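Local atomic coordinates of erythromycin C-12 hydroxylase (Saccharopolyspora erythraea, PDB entry 2JJN), a protein that hydroxylates the macrolactone ring of erythromycin D at C-12 to give erythromycin C, using heme b, molecular oxygen and NADPH in antibiotic biosynthesis. Residues A[23-27]-A[388-394]; A[37-42]-A[53-57]; A[100-105]-A[215-221]; A[124-128]-A[369-374]. The protein carries 2 engineered substitutions. Where two conformers were deposited one is given. Residues are numbered along the deposited sequence.

Contact 1 of 4, residues A[23-27]-A[388-394]; sequences GMADE and HFEQIVL. With SO4 (sulfate ion), chain C.
A tight turn in the loop between strands 378-379 and 400-402 belongs here to the rim of the active site: the side chain of Val393 lies about 9 Å from the heme and that of Ile392 about 6 Å from the side chain of substrate-binding Gln292, consistent with the last substrate recognition region of P450s. The turn is a classic gamma turn centred on Ile392 (phi/psi 74/-63), closed by Val393 N to Gln391 O at 2.8 Å. Met24 sits in the wider curl of loop 388-394, its CA 4.7 Å from the CA of Glu390. Met24 N donates to Glu390 O (3.1 Å, nearly straight), and the Met24 side chain (chi1 and chi2 m, chi3 t) runs along the loop: CB is 3.6 Å from Phe389 O, CG 3.8 Å from Gln391 CA and CE 4.0 Å from Ile392 N. Ala25 CB packs on His388 CB at 3.6 Å, while Ala25 O sits over one face of the imidazole. A water joins Met24 O (2.7 Å) to His388 ND1 (2.8 Å); His388 NE2 donates to O2 of a sulfate, probably from crystallisation, at 2.7 Å. Asp26 N-caps helix 27-40, and Glu27 forms a salt bridge with Arg285. With one direct hydrogen bond and one water bridge, the contact relies largely on van der Waals packing of Met24 and Ala25 against loop backbone and side chains.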
# COMPACT_ATOMS: atom_id res chain seq x y z
N GLY A 23 -5.96 -0.24 -18.17
CA GLY A 23 -6.48 -0.08 -16.80
C GLY A 23 -6.07 -1.23 -15.89
O GLY A 23 -5.63 -2.29 -16.36
N MET A 24 -6.23 -1.04 -14.58
CA MET A 24 -5.77 -2.07 -13.62
C MET A 24 -6.74 -3.21 -13.51
O MET A 24 -6.37 -4.26 -13.05
CB MET A 24 -5.58 -1.51 -12.22
CG MET A 24 -4.67 -0.31 -12.11
SD MET A 24 -2.93 -0.81 -12.30
CE MET A 24 -2.18 0.75 -11.86
N ALA A 25 -8.00 -3.02 -13.91
CA ALA A 25 -9.02 -4.03 -13.63
C ALA A 25 -8.85 -5.33 -14.37
O ALA A 25 -9.16 -6.40 -13.83
CB ALA A 25 -10.38 -3.48 -13.89
N ASP A 26 -8.40 -5.28 -15.63
CA ASP A 26 -8.12 -6.48 -16.38
C ASP A 26 -6.68 -6.87 -16.15
O ASP A 26 -5.79 -6.48 -16.91
CB ASP A 26 -8.37 -6.24 -17.87
CG ASP A 26 -8.31 -7.53 -18.70
OD1 ASP A 26 -7.70 -8.55 -18.28
OD2 ASP A 26 -8.89 -7.52 -19.82
N GLU A 27 -6.46 -7.66 -15.11
CA GLU A 27 -5.09 -7.93 -14.69
C GLU A 27 -4.31 -8.70 -15.74
O GLU A 27 -3.12 -8.40 -15.99
CB GLU A 27 -5.12 -8.69 -13.37
CG GLU A 27 -3.78 -9.08 -12.82
CD GLU A 27 -3.93 -10.05 -11.70
OE1 GLU A 27 -4.09 -9.59 -10.55
OE2 GLU A 27 -3.85 -11.27 -12.02
N HIS A 388 -12.96 -4.86 -9.64
CA HIS A 388 -11.55 -4.47 -9.47
C HIS A 388 -11.42 -2.97 -9.41
O HIS A 388 -12.20 -2.23 -10.07
CB HIS A 388 -10.73 -4.96 -10.66
CG HIS A 388 -10.50 -6.43 -10.66
ND1 HIS A 388 -9.24 -6.97 -10.59
CD2 HIS A 388 -11.36 -7.47 -10.72
CE1 HIS A 388 -9.33 -8.29 -10.63
NE2 HIS A 388 -10.60 -8.62 -10.70
N PHE A 389 -10.45 -2.49 -8.62
CA PHE A 389 -10.04 -1.09 -8.77
C PHE A 389 -9.51 -0.90 -10.20
O PHE A 389 -8.82 -1.77 -10.77
CB PHE A 389 -8.96 -0.73 -7.75
CG PHE A 389 -9.47 -0.65 -6.35
CD1 PHE A 389 -10.19 0.46 -5.92
CD2 PHE A 389 -9.29 -1.69 -5.45
CE1 PHE A 389 -10.68 0.52 -4.63
CE2 PHE A 389 -9.79 -1.62 -4.13
CZ PHE A 389 -10.53 -0.50 -3.75
N GLU A 390 -9.86 0.22 -10.82
CA GLU A 390 -9.39 0.47 -12.16
C GLU A 390 -8.13 1.32 -12.18
O GLU A 390 -7.44 1.40 -13.19
CB GLU A 390 -10.45 1.22 -12.96
CG GLU A 390 -11.84 0.63 -12.82
CD GLU A 390 -12.62 0.59 -14.12
OE1 GLU A 390 -12.46 1.51 -14.95
OE2 GLU A 390 -13.38 -0.38 -14.30
N GLN A 391 -7.84 1.96 -11.06
CA GLN A 391 -6.64 2.78 -10.97
C GLN A 391 -5.94 2.67 -9.64
O GLN A 391 -6.53 2.29 -8.61
CB GLN A 391 -6.96 4.25 -11.31
CG GLN A 391 -8.41 4.60 -11.12
CD GLN A 391 -8.68 6.08 -11.20
OE1 GLN A 391 -8.42 6.74 -12.23
NE2 GLN A 391 -9.21 6.63 -10.11
N ILE A 392 -4.66 3.05 -9.70
CA ILE A 392 -3.83 3.27 -8.53
C ILE A 392 -3.39 1.97 -7.83
O ILE A 392 -2.18 1.68 -7.79
CB ILE A 392 -4.47 4.24 -7.51
CG1 ILE A 392 -4.79 5.59 -8.20
CG2 ILE A 392 -3.56 4.42 -6.28
CD1 ILE A 392 -3.68 6.19 -9.00
N VAL A 393 -4.35 1.20 -7.32
CA VAL A 393 -4.05 -0.04 -6.60
C VAL A 393 -4.40 -1.25 -7.44
O VAL A 393 -5.21 -1.19 -8.39
CB VAL A 393 -4.73 -0.11 -5.22
CG1 VAL A 393 -4.32 1.05 -4.33
CG2 VAL A 393 -6.26 -0.14 -5.37
N LEU A 394 -3.74 -2.37 -7.12
CA LEU A 394 -4.03 -3.63 -7.77
C LEU A 394 -4.83 -4.52 -6.82
O LEU A 394 -4.28 -5.12 -5.92
CB LEU A 394 -2.70 -4.32 -8.19
CG LEU A 394 -2.88 -5.60 -8.97
CD1 LEU A 394 -3.24 -5.28 -10.44
CD2 LEU A 394 -1.61 -6.46 -8.96
S SO4 C . -12.67 -11.85 -11.55
O1 SO4 C . -14.01 -12.12 -11.05
O2 SO4 C . -12.46 -10.42 -11.56
O3 SO4 C . -12.52 -12.38 -12.90
O4 SO4 C . -11.65 -12.52 -10.73
O HOH W 1 -6.89 -5.45 -10.68

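Contact 2 of 4, residues A[37-42]-A[53-57]; sequences MREKQP and VFRHA. With SO4 (sulfate ion), chain E; SO4 (sulfate ion), chain G.
Phe54, its chi1 in the m well, turns one ring face to Met37, whose CB lies 3.9 Å from the ring centroid and 26° off the normal, a CH-pi contact; Gln41 O meets the ring edge, 3.5 Å from Phe54 CD1. Helix 27-40 has ended here: Gln41 leaves helical angles (phi/psi -157/71), and Pro42 leads into strand 43-45, its CA 5.2 Å from Phe54 CA. Phe54 N donates to Pro42 O at 3.0 Å, and a water links that oxygen (2.8 Å) to Arg55 N (2.8 Å). Arg55, at the N-cap position of helix 56-64, extends back over Pro42: Pro42 CB covers a face of the guanidinium, 3.4 Å from Arg55 NE. Both Arg55 NE (2.8 Å) and Arg55 NH2 (2.9 Å) donate to Arg38 O near the helix end, while NH1 and NH2 also bind a sulfate. Arg38 CG rests 3.6 Å from Phe54 O, and its guanidinium reaches Ser318. Trp33 and Trp315 also meet the Phe54 ring. Two helices joined through a hairpin of strands 43-45 and 51-53, their near ends closed by this contact, are typical of the N-terminal, sheet-rich part of the P450 fold, where the A helix, first hairpin and B helix follow one another.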
# COMPACT_ATOMS: atom_id res chain seq x y z
N MET A 37 6.09 -4.57 -23.12
CA MET A 37 6.83 -3.32 -22.99
C MET A 37 8.20 -3.57 -22.40
O MET A 37 9.18 -2.94 -22.82
CB MET A 37 6.05 -2.32 -22.10
CG MET A 37 4.66 -1.90 -22.67
SD MET A 37 4.83 -1.07 -24.28
CE MET A 37 5.33 0.54 -23.67
N ARG A 38 8.29 -4.48 -21.45
CA ARG A 38 9.64 -4.85 -20.96
C ARG A 38 10.55 -5.30 -22.11
O ARG A 38 11.73 -4.94 -22.17
CB ARG A 38 9.60 -5.96 -19.93
CG ARG A 38 9.08 -5.53 -18.57
CD ARG A 38 9.46 -6.57 -17.45
NE ARG A 38 8.85 -7.88 -17.75
CZ ARG A 38 7.57 -8.21 -17.53
NH1 ARG A 38 6.71 -7.33 -17.01
NH2 ARG A 38 7.11 -9.44 -17.84
N GLU A 39 9.97 -6.10 -23.02
CA GLU A 39 10.74 -6.56 -24.18
C GLU A 39 11.06 -5.47 -25.20
O GLU A 39 12.23 -5.31 -25.58
CB GLU A 39 10.08 -7.78 -24.84
CG GLU A 39 10.81 -8.25 -26.11
CD GLU A 39 10.07 -9.35 -26.89
OE1 GLU A 39 9.35 -10.16 -26.28
OE2 GLU A 39 10.25 -9.42 -28.13
N LYS A 40 10.04 -4.70 -25.61
CA LYS A 40 10.13 -3.85 -26.78
C LYS A 40 10.24 -2.35 -26.51
O LYS A 40 10.65 -1.61 -27.39
CB LYS A 40 8.92 -4.14 -27.69
CG LYS A 40 8.97 -5.52 -28.35
CD LYS A 40 7.84 -5.76 -29.33
CE LYS A 40 8.11 -7.03 -30.12
NZ LYS A 40 6.90 -7.63 -30.74
N GLN A 41 9.81 -1.88 -25.32
CA GLN A 41 9.78 -0.43 -25.09
C GLN A 41 9.82 -0.24 -23.56
O GLN A 41 8.85 0.15 -22.92
CB GLN A 41 8.49 0.17 -25.68
CG GLN A 41 8.44 1.68 -25.71
CD GLN A 41 9.24 2.29 -26.84
OE1 GLN A 41 8.67 2.92 -27.76
NE2 GLN A 41 10.57 2.14 -26.78
N PRO A 42 10.99 -0.52 -22.97
CA PRO A 42 11.10 -0.58 -21.52
C PRO A 42 11.05 0.78 -20.82
O PRO A 42 10.83 0.81 -19.60
CB PRO A 42 12.49 -1.21 -21.29
CG PRO A 42 13.28 -0.82 -22.53
CD PRO A 42 12.24 -0.93 -23.67
N VAL A 53 8.51 3.24 -16.51
CA VAL A 53 9.72 2.42 -16.48
C VAL A 53 9.30 1.01 -16.08
O VAL A 53 8.65 0.82 -15.04
CB VAL A 53 10.72 3.02 -15.49
CG1 VAL A 53 11.91 2.09 -15.33
CG2 VAL A 53 11.18 4.38 -16.08
N PHE A 54 9.65 0.02 -16.92
CA PHE A 54 9.10 -1.34 -16.77
C PHE A 54 10.03 -2.45 -16.28
O PHE A 54 9.57 -3.44 -15.73
CB PHE A 54 8.47 -1.80 -18.10
CG PHE A 54 7.36 -0.89 -18.57
CD1 PHE A 54 7.52 -0.09 -19.69
CD2 PHE A 54 6.22 -0.76 -17.82
CE1 PHE A 54 6.49 0.75 -20.12
CE2 PHE A 54 5.16 0.09 -18.23
CZ PHE A 54 5.31 0.86 -19.40
N ARG A 55 11.32 -2.31 -16.51
CA ARG A 55 12.23 -3.41 -16.15
C ARG A 55 12.72 -3.29 -14.71
O ARG A 55 12.94 -2.19 -14.22
CB ARG A 55 13.44 -3.40 -17.08
CG ARG A 55 13.10 -3.86 -18.48
CD ARG A 55 14.34 -3.87 -19.36
NE ARG A 55 14.00 -4.23 -20.72
CZ ARG A 55 14.78 -3.93 -21.75
NH1 ARG A 55 15.93 -3.24 -21.53
NH2 ARG A 55 14.43 -4.30 -22.99
N HIS A 56 12.95 -4.44 -14.07
CA HIS A 56 13.31 -4.44 -12.67
C HIS A 56 14.54 -3.58 -12.37
O HIS A 56 14.55 -2.74 -11.46
CB HIS A 56 13.58 -5.89 -12.25
CG HIS A 56 13.91 -6.05 -10.80
ND1 HIS A 56 15.21 -6.01 -10.33
CD2 HIS A 56 13.13 -6.31 -9.73
CE1 HIS A 56 15.21 -6.21 -9.03
NE2 HIS A 56 13.97 -6.39 -8.63
N ALA A 57 15.63 -3.77 -13.14
CA ALA A 57 16.82 -3.02 -12.82
C ALA A 57 16.59 -1.51 -12.96
O ALA A 57 17.19 -0.73 -12.24
CB ALA A 57 17.96 -3.45 -13.75
S SO4 E . 17.34 -2.79 -25.10
O1 SO4 E . 16.21 -3.72 -25.07
O2 SO4 E . 17.08 -1.75 -26.10
O3 SO4 E . 18.57 -3.51 -25.44
O4 SO4 E . 17.50 -2.09 -23.82
S SO4 G . 13.04 -7.89 -5.19
O1 SO4 G . 11.61 -7.77 -4.80
O2 SO4 G . 13.46 -6.78 -6.06
O3 SO4 G . 13.40 -9.13 -5.89
O4 SO4 G . 13.93 -7.74 -4.04
O HOH W 2 12.72 -0.27 -17.91

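Contact 3 of 4, residues A[100-105]-A[215-221]; sequences KVVSSA and RLVLAEV. With SO4 (sulfate ion), chain F.
The end of helix 94-105 lies against the end of helix 212-218 and the extended chain after it, so that segment 215-221 follows the other helix from its C-terminal end back by a turn: CA of Ala105 is 5.1 Å from CA of Arg215, and CA of Val101 5.5 Å from CA of Val221. Small residues allow this closeness. Ala219, the first residue off the helix, presses its methyl into the hollow between Val101 and Ser104, with CB 3.8 Å from Val101 CG1 and 3.5 Å from Ser104 OG. Val221 fills the next hollow, its CG2 3.9 Å from both Lys100 O and Val101 CA. At the other end Leu216 (chi1 m, chi2 t) brings CD2 to 3.8 Å from Ala105 CB and 3.9 Å from Val102 CG1, and Ala105 CB meets Arg215 CB at 3.7 Å. Arg215 then curls round the helix end: NE donates to Ala105 O at 2.8 Å, NH2 more weakly at 3.4 Å, and NH1 pairs with Asp210. Ser104 OG (chi1 p) donates to Val101 O at 2.6 Å and accepts from a water, 2.9 Å away, that bridges to Glu220 N at 3.0 Å. These pieces match the C and H helices of P450s. Phe234 of the long helix 228-259 touches Val102 and Leu216, while helix 94-105 also carries heme-binding His95 and Arg99, so the contact joins the peripheral helix 212-218 to a heme-contacting helix.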
# COMPACT_ATOMS: atom_id res chain seq x y z
N LYS A 100 13.88 10.46 10.58
CA LYS A 100 14.46 10.18 11.88
C LYS A 100 13.49 10.51 13.00
O LYS A 100 13.35 9.75 13.96
CB LYS A 100 15.73 10.98 12.08
CG LYS A 100 16.91 10.37 11.38
CD LYS A 100 18.10 11.29 11.54
CE LYS A 100 19.28 10.72 10.79
NZ LYS A 100 20.31 11.78 10.69
N VAL A 101 12.86 11.68 12.88
CA VAL A 101 11.93 12.10 13.92
C VAL A 101 10.77 11.10 14.02
O VAL A 101 10.45 10.60 15.12
CB VAL A 101 11.36 13.50 13.61
CG1 VAL A 101 10.26 13.82 14.61
CG2 VAL A 101 12.45 14.57 13.70
N VAL A 102 10.12 10.81 12.91
CA VAL A 102 8.96 9.92 13.01
C VAL A 102 9.33 8.50 13.44
O VAL A 102 8.59 7.84 14.19
CB VAL A 102 8.07 9.94 11.76
CG1 VAL A 102 7.59 11.34 11.49
CG2 VAL A 102 8.79 9.35 10.51
N SER A 103 10.49 8.02 13.01
CA SER A 103 10.97 6.68 13.37
C SER A 103 11.19 6.58 14.87
O SER A 103 11.01 5.51 15.45
CB SER A 103 12.27 6.35 12.61
OG SER A 103 12.91 5.16 13.08
N SER A 104 11.58 7.70 15.50
CA SER A 104 11.83 7.68 16.95
C SER A 104 10.52 7.50 17.74
O SER A 104 10.51 7.09 18.89
CB SER A 104 12.59 8.95 17.36
OG SER A 104 11.70 10.08 17.38
N ALA A 105 9.40 7.79 17.10
CA ALA A 105 8.06 7.52 17.68
C ALA A 105 7.42 6.18 17.27
O ALA A 105 6.83 5.48 18.09
CB ALA A 105 7.13 8.64 17.28
N ARG A 215 3.59 10.44 21.01
CA ARG A 215 4.99 10.21 20.76
C ARG A 215 5.51 11.06 19.60
O ARG A 215 6.66 11.52 19.65
CB ARG A 215 5.23 8.74 20.47
CG ARG A 215 4.97 7.86 21.70
CD ARG A 215 5.04 6.37 21.34
NE ARG A 215 6.35 6.01 20.82
CZ ARG A 215 7.40 5.70 21.58
NH1 ARG A 215 7.29 5.68 22.90
NH2 ARG A 215 8.57 5.40 21.01
N LEU A 216 4.66 11.29 18.60
CA LEU A 216 5.06 12.11 17.46
C LEU A 216 5.23 13.59 17.90
O LEU A 216 6.15 14.28 17.45
CB LEU A 216 4.01 12.05 16.35
CG LEU A 216 4.09 10.74 15.55
CD1 LEU A 216 2.79 10.61 14.76
CD2 LEU A 216 5.32 10.72 14.61
N VAL A 217 4.35 14.05 18.79
CA VAL A 217 4.46 15.44 19.29
C VAL A 217 5.68 15.62 20.19
O VAL A 217 6.32 16.71 20.23
CB VAL A 217 3.12 15.91 19.93
CG1 VAL A 217 3.33 17.09 20.88
CG2 VAL A 217 2.07 16.17 18.80
N LEU A 218 6.00 14.58 20.96
CA LEU A 218 7.14 14.70 21.88
C LEU A 218 8.50 14.38 21.24
O LEU A 218 9.54 14.68 21.83
CB LEU A 218 6.91 13.84 23.12
CG LEU A 218 5.75 14.23 24.00
CD1 LEU A 218 5.65 13.14 25.09
CD2 LEU A 218 6.00 15.58 24.62
N ALA A 219 8.49 13.79 20.03
CA ALA A 219 9.72 13.39 19.35
C ALA A 219 10.59 14.59 19.00
O ALA A 219 10.10 15.68 18.62
CB ALA A 219 9.38 12.62 18.06
N GLU A 220 11.90 14.39 19.13
CA GLU A 220 12.82 15.41 18.69
C GLU A 220 14.15 14.78 18.42
O GLU A 220 14.66 14.06 19.28
CB GLU A 220 13.01 16.45 19.76
CG GLU A 220 13.84 17.57 19.23
CD GLU A 220 13.84 18.78 20.13
OE1 GLU A 220 14.95 19.19 20.53
OE2 GLU A 220 12.75 19.30 20.44
N VAL A 221 14.69 15.03 17.22
CA VAL A 221 15.98 14.48 16.82
C VAL A 221 16.75 15.61 16.21
O VAL A 221 16.26 16.30 15.32
CB VAL A 221 15.80 13.29 15.83
CG1 VAL A 221 17.17 12.73 15.43
CG2 VAL A 221 14.94 12.21 16.47
S SO4 F . 13.63 3.69 9.75
O1 SO4 F . 12.57 2.90 9.11
O2 SO4 F . 13.39 5.12 9.55
O3 SO4 F . 14.92 3.39 9.16
O4 SO4 F . 13.64 3.34 11.17
O HOH W 3 12.63 11.55 19.64

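Contact 4 of 4, residues A[124-128]-A[369-374]; sequences SLLAD and EIIARF
Apolar packing centres on Leu126, near the end of helix 115-127. Its side chain (chi1 m, chi2 t) is a knob in a hole formed by Glu369, Ile370, Arg373 and Phe374 of helix 356-374: CD1 lies 4.0 Å from Ile370 CG1 and 4.2 Å from Glu369 CB, and CD2 meets the edge of the Phe374 ring, 4.0 Å from CE2. The nearest CA pairs are 7.7 Å apart for CA of Leu126 to CA of Ile370 and 7.9 Å for CA of Ala127 to CA of Arg373; the gap is filled by the Leu126 and Arg373 side chains. The polar link runs through water: one molecule donates to Leu126 O at 2.8 Å and accepts from Arg373 NE at 2.9 Å. The extended Arg373 (chi1 to chi3 t) lays its guanidinium across the end of the first helix, one face under Ala127 O, with NH1 4.1 Å from Ala127 CB. Charge pairing lies one turn back, where Glu369 forms salt bridges with Arg119 and Arg123. Leu139 also touches Leu126, and Trp264 touches Ile370. Knob-into-hole packing of this pair fits the conserved helix bundle of P450s, in which the D helix lies beside the L helix that follows the heme-ligating cysteine, Cys353.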
# COMPACT_ATOMS: atom_id res chain seq x y z
N SER A 124 -12.67 -11.74 16.50
CA SER A 124 -14.05 -11.32 16.77
C SER A 124 -14.83 -10.95 15.54
O SER A 124 -16.00 -11.32 15.43
CB SER A 124 -14.03 -10.15 17.73
OG SER A 124 -13.66 -10.61 19.03
N LEU A 125 -14.17 -10.29 14.60
CA LEU A 125 -14.88 -9.92 13.37
C LEU A 125 -15.26 -11.18 12.58
O LEU A 125 -16.36 -11.30 12.04
CB LEU A 125 -14.01 -9.01 12.51
CG LEU A 125 -13.75 -7.61 13.10
CD1 LEU A 125 -12.79 -6.90 12.16
CD2 LEU A 125 -15.05 -6.82 13.23
N LEU A 126 -14.33 -12.13 12.46
CA LEU A 126 -14.64 -13.35 11.68
C LEU A 126 -15.67 -14.24 12.38
O LEU A 126 -16.47 -14.89 11.71
CB LEU A 126 -13.35 -14.15 11.44
CG LEU A 126 -12.37 -13.50 10.44
CD1 LEU A 126 -11.15 -14.36 10.36
CD2 LEU A 126 -13.05 -13.32 9.08
N ALA A 127 -15.67 -14.25 13.72
CA ALA A 127 -16.58 -15.16 14.45
C ALA A 127 -18.06 -14.86 14.22
O ALA A 127 -18.92 -15.73 14.36
CB ALA A 127 -16.24 -15.16 15.92
N ASP A 128 -18.35 -13.64 13.79
CA ASP A 128 -19.72 -13.23 13.56
C ASP A 128 -20.18 -13.18 12.11
O ASP A 128 -21.33 -12.84 11.83
CB ASP A 128 -19.93 -11.87 14.22
CG ASP A 128 -19.90 -11.97 15.73
OD1 ASP A 128 -20.31 -13.03 16.23
OD2 ASP A 128 -19.46 -11.01 16.37
N GLU A 369 -5.81 -16.45 11.23
CA GLU A 369 -7.14 -16.54 11.82
C GLU A 369 -8.17 -17.05 10.83
O GLU A 369 -9.12 -17.76 11.21
CB GLU A 369 -7.54 -15.17 12.37
CG GLU A 369 -6.68 -14.75 13.53
CD GLU A 369 -6.89 -15.65 14.74
OE1 GLU A 369 -8.07 -15.92 15.02
OE2 GLU A 369 -5.90 -16.11 15.35
N ILE A 370 -7.99 -16.71 9.54
CA ILE A 370 -8.87 -17.24 8.50
C ILE A 370 -8.74 -18.75 8.50
O ILE A 370 -9.74 -19.48 8.45
CB ILE A 370 -8.53 -16.63 7.15
CG1 ILE A 370 -8.98 -15.16 7.13
CG2 ILE A 370 -9.16 -17.45 6.00
CD1 ILE A 370 -8.45 -14.38 5.91
N ILE A 371 -7.48 -19.20 8.52
CA ILE A 371 -7.26 -20.66 8.40
C ILE A 371 -7.72 -21.35 9.69
O ILE A 371 -8.33 -22.44 9.65
CB ILE A 371 -5.78 -20.92 8.12
CG1 ILE A 371 -5.49 -20.51 6.67
CG2 ILE A 371 -5.44 -22.39 8.30
CD1 ILE A 371 -3.96 -20.50 6.35
N ALA A 372 -7.46 -20.73 10.86
CA ALA A 372 -7.88 -21.33 12.13
C ALA A 372 -9.38 -21.56 12.17
O ALA A 372 -9.86 -22.60 12.65
CB ALA A 372 -7.43 -20.43 13.33
N ARG A 373 -10.15 -20.59 11.69
CA ARG A 373 -11.60 -20.72 11.77
C ARG A 373 -12.17 -21.55 10.66
O ARG A 373 -13.06 -22.41 10.91
CB ARG A 373 -12.29 -19.33 11.81
CG ARG A 373 -13.80 -19.46 11.97
CD ARG A 373 -14.49 -18.10 12.17
NE ARG A 373 -15.95 -18.20 11.97
CZ ARG A 373 -16.84 -18.54 12.90
NH1 ARG A 373 -16.46 -18.90 14.14
NH2 ARG A 373 -18.13 -18.60 12.59
N PHE A 374 -11.72 -21.32 9.45
CA PHE A 374 -12.45 -21.88 8.27
C PHE A 374 -11.63 -22.94 7.55
O PHE A 374 -12.21 -23.69 6.71
CB PHE A 374 -12.67 -20.76 7.27
CG PHE A 374 -13.50 -19.59 7.77
CD1 PHE A 374 -14.87 -19.73 8.08
CD2 PHE A 374 -12.90 -18.34 7.90
CE1 PHE A 374 -15.64 -18.63 8.48
CE2 PHE A 374 -13.66 -17.21 8.29
CZ PHE A 374 -15.05 -17.35 8.56
O HOH W 4 -17.80 -16.86 10.17

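Overall arrangement
From the N terminus, residues 23-27 open the longest loop, which contact 1 closes only at 388-394; the other three contacts nest inside it. Contact 2 follows at once, a short closure spanning ten residues that draws helix 27-40, the first hairpin and helix 56-64 together before contact 3 opens. Contacts 3 and 4 cross: 124-128 falls between 100-105 and 215-221, and its partner 369-374 comes after both, so two interleaved loops knit the helical part of the fold. Contacts 1 and 3 lie on opposite sides of the chain's centre, their centres 36 Å apart, as do contacts 2 and 4, 41 Å apart; none of the four touches another.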